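Long-range contact in lipopolysaccharide biosynthesis protein wbpB (Thermus thermophilus, PDB 3O9Z), which probably acts as an NAD-dependent sugar dehydrogenase in the biosynthesis of 2,3-diacetamido-2,3-dideoxy-D-mannuronic acid, a lipopolysaccharide sugar: residues A199-V204 / A213-L218. Sequence-based numbering, arbitrary orientation.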
# COMPACT_ATOMS: atom_id res chain seq x y z
N ALA A 199 -32.01 22.08 9.15
CA ALA A 199 -31.30 23.13 9.83
C ALA A 199 -31.48 24.48 9.14
O ALA A 199 -31.01 24.71 8.01
CB ALA A 199 -29.81 22.79 9.98
N LEU A 200 -32.09 25.41 9.86
CA LEU A 200 -32.24 26.77 9.34
C LEU A 200 -31.01 27.62 9.54
O LEU A 200 -30.75 28.54 8.78
CB LEU A 200 -33.44 27.40 10.09
CG LEU A 200 -34.73 26.58 10.13
CD1 LEU A 200 -35.80 27.39 10.87
CD2 LEU A 200 -35.21 26.26 8.71
N HIS A 201 -30.21 27.31 10.56
CA HIS A 201 -29.04 28.10 10.88
C HIS A 201 -28.02 27.16 11.51
O HIS A 201 -28.38 26.30 12.30
CB HIS A 201 -29.41 29.22 11.86
CG HIS A 201 -28.25 30.00 12.39
ND1 HIS A 201 -27.47 30.82 11.60
CD2 HIS A 201 -27.80 30.17 13.65
CE1 HIS A 201 -26.56 31.42 12.34
NE2 HIS A 201 -26.74 31.04 13.60
N VAL A 202 -26.77 27.29 11.10
CA VAL A 202 -25.70 26.47 11.66
C VAL A 202 -24.54 27.35 12.12
O VAL A 202 -24.19 28.32 11.41
CB VAL A 202 -25.11 25.54 10.57
CG1 VAL A 202 -23.95 24.72 11.16
CG2 VAL A 202 -26.18 24.60 10.07
N GLU A 203 -23.98 27.08 13.30
CA GLU A 203 -22.79 27.79 13.80
C GLU A 203 -21.76 26.78 14.27
O GLU A 203 -22.11 25.74 14.82
CB GLU A 203 -23.08 28.65 15.05
CG GLU A 203 -24.17 29.64 14.82
CD GLU A 203 -24.53 30.48 16.02
OE1 GLU A 203 -23.95 30.38 17.12
OE2 GLU A 203 -25.48 31.25 15.85
N VAL A 204 -20.48 27.11 14.13
CA VAL A 204 -19.43 26.29 14.73
C VAL A 204 -18.60 27.19 15.61
O VAL A 204 -18.24 28.32 15.19
CB VAL A 204 -18.61 25.54 13.67
CG1 VAL A 204 -17.94 26.52 12.70
CG2 VAL A 204 -17.54 24.70 14.33
N ALA A 213 -17.52 21.90 18.30
CA ALA A 213 -18.73 22.25 19.03
C ALA A 213 -19.44 23.35 18.28
O ALA A 213 -18.81 24.13 17.55
CB ALA A 213 -18.37 22.77 20.41
N GLY A 214 -20.74 23.46 18.48
CA GLY A 214 -21.48 24.53 17.80
C GLY A 214 -22.94 24.56 18.21
O GLY A 214 -23.32 24.11 19.29
N TYR A 215 -23.74 25.15 17.34
CA TYR A 215 -25.18 25.36 17.58
C TYR A 215 -25.93 25.14 16.29
O TYR A 215 -25.41 25.47 15.20
CB TYR A 215 -25.37 26.81 18.05
CG TYR A 215 -26.80 27.27 18.25
CD1 TYR A 215 -27.49 26.90 19.42
CD2 TYR A 215 -27.45 27.99 17.27
CE1 TYR A 215 -28.78 27.28 19.60
CE2 TYR A 215 -28.79 28.39 17.48
CZ TYR A 215 -29.40 28.02 18.64
OH TYR A 215 -30.71 28.47 18.81
N LEU A 216 -27.13 24.59 16.35
CA LEU A 216 -28.02 24.48 15.21
C LEU A 216 -29.36 25.07 15.60
O LEU A 216 -29.86 24.79 16.68
CB LEU A 216 -28.32 23.03 14.82
CG LEU A 216 -27.07 22.16 14.62
CD1 LEU A 216 -27.40 20.68 14.68
CD2 LEU A 216 -26.53 22.51 13.20
N GLU A 217 -30.00 25.75 14.66
CA GLU A 217 -31.44 25.99 14.76
C GLU A 217 -32.11 25.10 13.74
O GLU A 217 -31.91 25.30 12.54
CB GLU A 217 -31.74 27.46 14.47
CG GLU A 217 -33.26 27.75 14.63
CD GLU A 217 -33.71 29.06 13.99
OE1 GLU A 217 -32.92 29.75 13.32
OE2 GLU A 217 -34.90 29.39 14.16
N LEU A 218 -32.89 24.13 14.22
CA LEU A 218 -33.62 23.21 13.35
C LEU A 218 -35.11 23.55 13.40
O LEU A 218 -35.57 24.26 14.32
CB LEU A 218 -33.45 21.76 13.81
CG LEU A 218 -31.97 21.37 14.06
CD1 LEU A 218 -31.87 19.97 14.67
CD2 LEU A 218 -31.07 21.59 12.85
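With Y215 CG anti to its backbone N (chi1 175°) and E203 CG instead anti to its own carbonyl carbon (chi1 -56°), the two side chains run alongside each other in the same direction across an antiparallel β-hairpin at the margin of the C-terminal α/β domain's sheet. The E203 carboxylate is turned about 48° from the Y215 ring, its CD 4.0 Å from Y215 CD2. On the same face H201 reaches along its own strand: NE2 donates to E203 OE2 at 2.6 Å, in the imidazole plane and on the anti lone pair, while E203 OE1 bonds H205 farther along. An alanine in place of E203 would probably leave H201 NE2 without this carboxylate partner and the imidazole freer to turn. Y215 CD2 and H201 CD2 approach edge to edge, near both ring planes, at 4.2 Å.

The backbones pair E203 with Y215 through two hydrogen bonds; V202 and L216 form the next, non-hydrogen-bonded pair. E217 N then donates to H201 O at 2.9 Å, and there the register slips by one in a classic β bulge, where L200 and H201 both face E217. E217 O takes both amides, L200 N at 2.7 Å and H201 N, longer, at 3.3 Å. The L200 side chain crosses that of E217 at a slant, bringing L200 CD1 to 4.0 Å from E217 OE2.

The face bearing A199, V202 and L216 is apolar and turns to helices 186-196 and 281-294, so the hairpin packs on both. There V202 CG2 rests against L216 CD2. At G214 the strands come close, and E203 O occupies the space a CB would take. At the bulged end L218 CD2 sits 3.4 Å from A199 CB, a close fit for two methyl carbons.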